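PDB 4IN3: chitin biosynthesis protein CHS5 from Saccharomyces cerevisiae, which serves as a component of the exomer complex, which mediates export of specific cargo proteins, including the chitin synthase CHS3. Local coordinates for residues A[9-15]-A[48-54]. Residues are numbered along the deposited sequence; the frame is centred on the assembly and turned at random.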
loop_
_atom_site.group_PDB
_atom_site.type_symbol
_atom_site.label_atom_id
_atom_site.label_comp_id
_atom_site.label_asym_id
_atom_site.label_seq_id
_atom_site.Cartn_x
_atom_site.Cartn_y
_atom_site.Cartn_z
ATOM N N VAL A 9 -7.589 8.841 36.942
ATOM C CA VAL A 9 -6.553 7.928 36.466
ATOM C C VAL A 9 -5.212 8.641 36.293
ATOM O O VAL A 9 -5.075 9.523 35.445
ATOM C CB VAL A 9 -6.953 7.271 35.130
ATOM C CG1 VAL A 9 -5.814 6.413 34.596
ATOM C CG2 VAL A 9 -8.219 6.442 35.302
ATOM N N ASP A 10 -4.225 8.253 37.096
ATOM C CA ASP A 10 -2.899 8.864 37.028
ATOM C C ASP A 10 -1.915 7.990 36.258
ATOM O O ASP A 10 -1.688 6.832 36.610
ATOM C CB ASP A 10 -2.355 9.143 38.432
ATOM C CG ASP A 10 -3.179 10.170 39.186
ATOM O OD1 ASP A 10 -2.998 11.380 38.930
ATOM O OD2 ASP A 10 -3.999 9.771 40.041
ATOM N N VAL A 11 -1.333 8.548 35.201
ATOM C CA VAL A 11 -0.364 7.811 34.397
ATOM C C VAL A 11 0.959 8.560 34.281
ATOM O O VAL A 11 0.990 9.789 34.301
ATOM C CB VAL A 11 -0.882 7.549 32.971
ATOM C CG1 VAL A 11 0.202 6.887 32.124
ATOM C CG2 VAL A 11 -2.133 6.687 32.998
ATOM N N LEU A 12 2.052 7.812 34.168
ATOM C CA LEU A 12 3.341 8.398 33.824
ATOM C C LEU A 12 3.694 7.980 32.399
ATOM O O LEU A 12 3.530 6.818 32.022
ATOM C CB LEU A 12 4.438 7.951 34.793
ATOM C CG LEU A 12 4.860 8.969 35.854
ATOM C CD1 LEU A 12 3.781 9.152 36.915
ATOM C CD2 LEU A 12 6.185 8.563 36.484
ATOM N N LEU A 13 4.155 8.931 31.596
ATOM C CA LEU A 13 4.550 8.620 30.228
ATOM C C LEU A 13 5.919 9.213 29.911
ATOM O O LEU A 13 6.323 10.228 30.488
ATOM C CB LEU A 13 3.501 9.111 29.223
ATOM C CG LEU A 13 2.101 8.496 29.328
ATOM C CD1 LEU A 13 1.182 9.364 30.179
ATOM C CD2 LEU A 13 1.500 8.259 27.944
ATOM N N THR A 14 6.636 8.562 29.003
ATOM C CA THR A 14 7.953 9.027 28.592
ATOM C C THR A 14 7.883 9.615 27.188
ATOM O O THR A 14 7.352 8.988 26.267
ATOM C CB THR A 14 8.987 7.885 28.620
ATOM O OG1 THR A 14 8.969 7.248 29.905
ATOM C CG2 THR A 14 10.383 8.428 28.344
ATOM N N VAL A 15 8.424 10.820 27.029
ATOM C CA VAL A 15 8.395 11.511 25.741
ATOM C C VAL A 15 9.475 10.967 24.794
ATOM O O VAL A 15 10.671 11.136 25.036
ATOM C CB VAL A 15 8.559 13.035 25.917
ATOM C CG1 VAL A 15 8.428 13.738 24.581
ATOM C CG2 VAL A 15 7.525 13.565 26.910
ATOM N N SER A 48 11.895 12.934 28.112
ATOM C CA SER A 48 11.372 13.540 29.328
ATOM C C SER A 48 10.146 12.794 29.834
ATOM O O SER A 48 9.537 12.015 29.102
ATOM C CB SER A 48 11.040 15.014 29.079
ATOM O OG SER A 48 12.215 15.760 28.791
ATOM N N ILE A 49 9.786 13.050 31.087
ATOM C CA ILE A 49 8.722 12.306 31.749
ATOM C C ILE A 49 7.570 13.215 32.172
ATOM O O ILE A 49 7.777 14.236 32.827
ATOM C CB ILE A 49 9.278 11.548 32.966
ATOM C CG1 ILE A 49 10.356 10.555 32.517
ATOM C CG2 ILE A 49 8.164 10.829 33.708
ATOM C CD1 ILE A 49 11.196 9.991 33.652
ATOM N N ILE A 50 6.355 12.830 31.794
ATOM C CA ILE A 50 5.173 13.635 32.076
ATOM C C ILE A 50 4.092 12.846 32.807
ATOM O O ILE A 50 3.948 11.639 32.607
ATOM C CB ILE A 50 4.567 14.212 30.786
ATOM C CG1 ILE A 50 4.350 13.107 29.749
ATOM C CG2 ILE A 50 5.462 15.293 30.215
ATOM C CD1 ILE A 50 3.876 13.606 28.396
ATOM N N LYS A 51 3.332 13.536 33.655
ATOM C CA LYS A 51 2.211 12.917 34.354
ATOM C C LYS A 51 0.884 13.350 33.742
ATOM O O LYS A 51 0.613 14.543 33.590
ATOM C CB LYS A 51 2.227 13.256 35.847
ATOM C CG LYS A 51 0.957 12.824 36.587
ATOM C CD LYS A 51 0.978 13.253 38.052
ATOM C CE LYS A 51 1.415 12.114 38.967
ATOM N NZ LYS A 51 1.557 12.567 40.384
ATOM N N MET A 52 0.062 12.370 33.388
ATOM C CA MET A 52 -1.255 12.645 32.843
ATOM C C MET A 52 -2.321 12.241 33.858
ATOM O O MET A 52 -2.440 11.067 34.225
ATOM C CB MET A 52 -1.460 11.902 31.524
ATOM C CG MET A 52 -2.691 12.346 30.755
ATOM S SD MET A 52 -2.709 11.683 29.078
ATOM C CE MET A 52 -1.084 12.184 28.499
ATOM N N GLN A 53 -3.077 13.231 34.320
ATOM C CA GLN A 53 -4.129 13.018 35.301
ATOM C C GLN A 53 -5.474 13.122 34.597
ATOM O O GLN A 53 -5.983 14.218 34.360
ATOM C CB GLN A 53 -4.026 14.056 36.421
ATOM C CG GLN A 53 -2.779 13.899 37.274
ATOM C CD GLN A 53 -2.648 14.974 38.336
ATOM O OE1 GLN A 53 -3.185 16.076 38.191
ATOM N NE2 GLN A 53 -1.930 14.663 39.408
ATOM N N VAL A 54 -6.041 11.971 34.255
ATOM C CA VAL A 54 -7.283 11.927 33.499
ATOM C C VAL A 54 -8.477 11.862 34.441
ATOM O O VAL A 54 -8.658 10.883 35.167
ATOM C CB VAL A 54 -7.320 10.720 32.552
ATOM C CG1 VAL A 54 -8.434 10.884 31.532
ATOM C CG2 VAL A 54 -5.979 10.564 31.850
#
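Val9, Val11 and Leu13 each exchange two backbone hydrogen bonds with Val54, Met52 and Ile50, respectively, and Val15 N adds a seventh, nearly linear (178°), by donating to Ser48 O. Of the doubly bonded pairs Leu13-Ile50 is the straightest: Ile50 N points at Leu13 O over 2.9 Å. Asp10, Leu12 and Thr14 form the alternating non-hydrogen-bonded pairs with Gln53, Lys51 and Ile49, where Lys51 CA leans on Val11 O at 3.4 Å. This antiparallel pairing joins the first and last strands in chain order, neighbours in a sheet with four strands within this chain of the CHS5 N-terminal domain; 49-54 also pairs with a strand of the second copy of the protein, carrying the sheet across the dimer interface. On the face shared by Leu13, Ile50 and Met52, Leu13 CD1 reaches Met52 CB at 3.9 Å. Ile50 chi1 of 51° places CG1 between N and C, beside Leu13 CB (4.1 Å), and CD1 goes on to Val15 CG2 at 3.9 Å; Val15 turns its CB toward 48-54. Leu25 of strand 22-26 touches Leu13, Val15 and Ile50, and Phe35 of the second subunit packs on Met52. On the reverse face, Leu12 CD2 touches Ile49 CG2 at 4.1 Å, and Asp10 OD1 lies 3.5 Å from Gln53 NE2, carboxylate and amide planes 74° apart.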